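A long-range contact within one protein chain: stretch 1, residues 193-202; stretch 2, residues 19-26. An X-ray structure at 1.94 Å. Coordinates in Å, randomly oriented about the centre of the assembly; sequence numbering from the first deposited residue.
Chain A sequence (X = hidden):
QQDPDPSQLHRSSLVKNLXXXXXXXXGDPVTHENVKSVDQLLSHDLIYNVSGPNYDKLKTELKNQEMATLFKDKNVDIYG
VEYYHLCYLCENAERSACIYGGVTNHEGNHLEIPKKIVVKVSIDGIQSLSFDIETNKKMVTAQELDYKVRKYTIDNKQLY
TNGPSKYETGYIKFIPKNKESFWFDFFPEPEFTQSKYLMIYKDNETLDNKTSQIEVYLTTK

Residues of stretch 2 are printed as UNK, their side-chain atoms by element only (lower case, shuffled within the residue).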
# COMPACT_ATOMS: atom_id res chain seq x y z
N THR A 193 -11.00 2.59 -9.99
CA THR A 193 -9.86 1.68 -9.94
C THR A 193 -10.44 0.36 -10.39
O THR A 193 -11.67 0.05 -10.21
CB THR A 193 -9.25 1.44 -8.49
OG1 THR A 193 -10.28 0.93 -7.64
CG2 THR A 193 -8.64 2.67 -7.93
N GLN A 194 -9.56 -0.45 -10.96
CA GLN A 194 -9.93 -1.78 -11.44
C GLN A 194 -10.54 -2.65 -10.29
O GLN A 194 -11.55 -3.41 -10.47
CB GLN A 194 -8.67 -2.44 -12.03
CG GLN A 194 -8.26 -1.91 -13.38
CD GLN A 194 -6.84 -2.40 -13.75
OE1 GLN A 194 -6.46 -2.55 -14.94
NE2 GLN A 194 -6.04 -2.63 -12.72
N SER A 195 -9.94 -2.51 -9.12
CA SER A 195 -10.35 -3.25 -7.93
C SER A 195 -11.82 -2.96 -7.57
O SER A 195 -12.56 -3.88 -7.20
CB SER A 195 -9.46 -2.87 -6.74
OG SER A 195 -9.88 -3.55 -5.58
N LYS A 196 -12.20 -1.69 -7.58
CA LYS A 196 -13.56 -1.30 -7.26
C LYS A 196 -14.60 -1.73 -8.34
O LYS A 196 -15.65 -2.29 -8.02
CB LYS A 196 -13.65 0.21 -6.99
CG LYS A 196 -13.89 0.99 -8.32
CD LYS A 196 -14.30 2.57 -8.32
CE LYS A 196 -15.54 2.92 -7.39
NZ LYS A 196 -16.94 2.23 -7.67
N TYR A 197 -14.23 -1.56 -9.62
CA TYR A 197 -15.02 -1.88 -10.78
C TYR A 197 -15.32 -3.38 -10.81
O TYR A 197 -16.46 -3.79 -11.10
CB TYR A 197 -14.27 -1.60 -12.10
CG TYR A 197 -15.10 -1.95 -13.33
CD1 TYR A 197 -16.26 -1.23 -13.63
CD2 TYR A 197 -14.83 -3.13 -14.06
CE1 TYR A 197 -17.14 -1.66 -14.58
CE2 TYR A 197 -15.71 -3.56 -15.01
CZ TYR A 197 -16.87 -2.82 -15.26
OH TYR A 197 -17.76 -3.27 -16.22
N LEU A 198 -14.32 -4.22 -10.50
CA LEU A 198 -14.50 -5.66 -10.64
C LEU A 198 -15.43 -6.34 -9.60
O LEU A 198 -15.78 -7.54 -9.71
CB LEU A 198 -13.09 -6.33 -10.76
CG LEU A 198 -12.38 -6.05 -12.14
CD1 LEU A 198 -10.96 -6.58 -12.13
CD2 LEU A 198 -13.17 -6.78 -13.28
N MET A 199 -15.87 -5.53 -8.65
CA MET A 199 -16.76 -5.97 -7.61
C MET A 199 -18.08 -6.33 -8.27
O MET A 199 -18.89 -6.91 -7.60
CB MET A 199 -16.89 -4.92 -6.50
CG MET A 199 -15.59 -4.81 -5.63
SD MET A 199 -15.61 -3.44 -4.39
CE MET A 199 -16.70 -3.98 -3.27
N ILE A 200 -18.31 -6.05 -9.55
CA ILE A 200 -19.56 -6.58 -10.14
C ILE A 200 -19.56 -8.13 -10.13
O ILE A 200 -20.62 -8.76 -10.30
CB ILE A 200 -19.76 -6.10 -11.62
CG1 ILE A 200 -18.49 -6.43 -12.42
CG2 ILE A 200 -20.21 -4.57 -11.60
CD1 ILE A 200 -18.59 -6.38 -13.92
N TYR A 201 -18.41 -8.76 -9.91
CA TYR A 201 -18.29 -10.23 -9.87
C TYR A 201 -18.19 -10.84 -8.47
O TYR A 201 -18.06 -12.10 -8.29
CB TYR A 201 -17.03 -10.69 -10.61
CG TYR A 201 -17.01 -10.24 -11.99
CD1 TYR A 201 -18.16 -10.29 -12.77
CD2 TYR A 201 -15.81 -9.76 -12.57
CE1 TYR A 201 -18.12 -9.89 -14.11
CE2 TYR A 201 -15.74 -9.37 -13.88
CZ TYR A 201 -16.88 -9.44 -14.66
OH TYR A 201 -16.76 -9.05 -15.97
N LYS A 202 -18.18 -9.95 -7.49
CA LYS A 202 -18.03 -10.42 -6.13
C LYS A 202 -19.11 -11.40 -5.65
O LYS A 202 -18.81 -12.29 -4.84
CB LYS A 202 -17.99 -9.21 -5.17
CG LYS A 202 -17.27 -9.44 -3.85
CD LYS A 202 -17.17 -8.13 -3.02
CE LYS A 202 -18.05 -8.17 -1.72
NZ LYS A 202 -17.49 -8.91 -0.58
N UNK A 19 -8.34 2.90 -20.72
CA UNK A 19 -7.45 1.85 -21.13
C UNK A 19 -7.36 0.73 -20.04
O UNK A 19 -7.12 -0.42 -20.39
o UNK A 19 -6.31 4.93 -20.43
c UNK A 19 -5.27 2.80 -20.14
n UNK A 19 -4.60 4.81 -18.97
c UNK A 19 -5.44 4.27 -19.85
c UNK A 19 -6.02 2.40 -21.43
N UNK A 20 -7.53 1.10 -18.75
CA UNK A 20 -7.47 0.14 -17.62
C UNK A 20 -8.64 -0.87 -17.60
O UNK A 20 -8.51 -1.89 -16.96
o UNK A 20 -5.05 1.24 -16.83
c UNK A 20 -5.97 1.60 -16.13
n UNK A 20 -5.88 2.60 -15.27
c UNK A 20 -7.32 0.86 -16.24
N UNK A 21 -9.74 -0.57 -18.32
CA UNK A 21 -10.85 -1.54 -18.50
C UNK A 21 -10.36 -2.36 -19.73
O UNK A 21 -10.40 -3.58 -19.73
c UNK A 21 -12.85 -0.74 -16.31
c UNK A 21 -13.30 -1.90 -19.14
c UNK A 21 -12.17 -0.85 -18.81
c UNK A 21 -12.58 0.03 -17.64
N UNK A 22 -9.86 -1.68 -20.76
CA UNK A 22 -9.31 -2.35 -21.94
C UNK A 22 -8.30 -3.50 -21.61
O UNK A 22 -8.37 -4.60 -22.18
c UNK A 22 -7.71 -2.02 -24.01
c UNK A 22 -6.15 -3.37 -25.96
c UNK A 22 -6.31 -2.07 -23.91
c UNK A 22 -8.57 -1.34 -22.90
o UNK A 22 -5.40 -4.02 -26.96
c UNK A 22 -5.52 -2.76 -24.89
c UNK A 22 -7.56 -3.32 -26.07
c UNK A 22 -8.30 -2.66 -25.13
N UNK A 23 -7.30 -3.24 -20.74
CA UNK A 23 -6.33 -4.31 -20.50
C UNK A 23 -6.90 -5.53 -19.72
O UNK A 23 -6.35 -6.61 -19.84
c UNK A 23 -4.21 -2.86 -20.70
c UNK A 23 -2.48 -1.30 -22.31
c UNK A 23 -3.36 -0.66 -21.35
c UNK A 23 -4.19 -1.44 -20.57
c UNK A 23 -2.49 -2.74 -22.44
c UNK A 23 -3.37 -3.49 -21.63
c UNK A 23 -5.07 -3.71 -19.79
N UNK A 24 -8.00 -5.33 -18.99
CA UNK A 24 -8.66 -6.39 -18.22
C UNK A 24 -9.35 -7.37 -19.20
O UNK A 24 -9.30 -8.58 -19.05
c UNK A 24 -9.46 -4.85 -16.13
c UNK A 24 -8.44 -5.55 -15.15
c UNK A 24 -9.75 -5.81 -17.30
c UNK A 24 -10.77 -4.37 -15.45
N UNK A 25 -9.96 -6.84 -20.25
CA UNK A 25 -10.69 -7.68 -21.18
C UNK A 25 -10.00 -8.10 -22.48
O UNK A 25 -10.44 -9.07 -23.18
c UNK A 25 -13.09 -5.77 -19.52
c UNK A 25 -14.56 -6.85 -17.90
c UNK A 25 -13.55 -8.12 -19.69
o UNK A 25 -15.34 -6.76 -16.78
c UNK A 25 -14.38 -8.09 -18.55
c UNK A 25 -12.04 -7.05 -21.46
c UNK A 25 -13.90 -5.69 -18.38
c UNK A 25 -12.91 -6.97 -20.19
N UNK A 26 -8.94 -7.39 -22.80
CA UNK A 26 -8.12 -7.75 -23.95
C UNK A 26 -7.15 -8.84 -23.44
O UNK A 26 -6.81 -9.73 -24.20
c UNK A 26 -6.81 -7.44 -26.75
o UNK A 26 -7.98 -7.12 -27.04
c UNK A 26 -7.32 -6.57 -24.40
o UNK A 26 -6.10 -8.19 -27.47
c UNK A 26 -6.23 -6.90 -25.47

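Position 19 carries five side-chain atoms: three carbons in an unbranched run, the third bearing one oxygen and one nitrogen. They are out of reach of stretch 1. A terminal amide on a two-methylene arm makes the residue Gln 19; such a group suits a partly exposed place with a polar partner outside this contact. Its backbone O accepts from the N of position 23, 2.8 Å away, and so helps to build the helix.

Position 20 has two side-chain carbons, the second bearing one oxygen and one nitrogen. The CA-to-CB bond points toward stretch 1, and CB lies near the end of the Gln 194 side chain. This is the shorter amide, Asn 20. Its backbone O is also close to the end of Gln 194, but the amide of Gln 194 is probably turned over in the model, so the polar pairing here remains open. CB and the backbone face Gln 194, while the amide end of Asn 20 turns elsewhere.

Position 21 shows four carbons, forked at the first, with one arm two carbons long. Although its CA-to-CB bond points sideways, the longer arm carries its last carbon over one face of the Tyr 197 ring. This beta-branched aliphatic chain is Ile 21. Ile 21 CD1 lies 3.8 Å from Tyr 197 CD2, a CH-pi contact that matches an apolar methyl to the pi cloud.

Position 22 has one carbon followed by a six-carbon ring bearing an oxygen, out of reach of stretch 1: Tyr 22. It is partly exposed, a setting that a ring with a polar hydroxyl tolerates well.

Position 23 has one carbon and a bare six-carbon ring. Its CA-to-CB bond points sideways and the ring leads away from stretch 1. This is Phe 23, its apolar ring partly exposed and directed off this interface.

Position 24 has four carbons forked at the second. Its CA-to-CB bond points toward stretch 1, and both branches lie among Gln 194 and Leu 198. This is Leu 24, whose closest approach to Leu 198 is CD1 to Leu 198 CD1, 4.0 Å. A compact, branched apolar chain fills this buried space.

Position 25 repeats the pattern of one carbon, a six-carbon ring and an oxygen. Its CA-to-CB bond points sideways, but the ring oxygen reaches Tyr 201 and the edge of the Tyr 197 ring. This is Tyr 25. Tyr 25 OH donates a hydrogen bond to Tyr 201 OH at 2.8 Å and lies 3.7 Å from Tyr 197 CE2. The hydroxyl supplies the donor, so the residue suits a place facing Tyr 201 OH.

Position 26 has three carbons, the last bearing two oxygens, out of reach of stretch 1: Glu 26. Its carboxylate suits a partly exposed position, with a partner elsewhere in the structure.

The contact works by packing one helical segment against another, burying 377 Å² in all. Gln 194, Tyr 197 and Leu 198 meet Asn 20, Ile 21 and Leu 24 in a largely apolar interface, and the paired hydroxyls of Tyr 25 and Tyr 201 add a directional link between segments far apart in sequence.

Stretch 2 19-26: QNIYFLYE
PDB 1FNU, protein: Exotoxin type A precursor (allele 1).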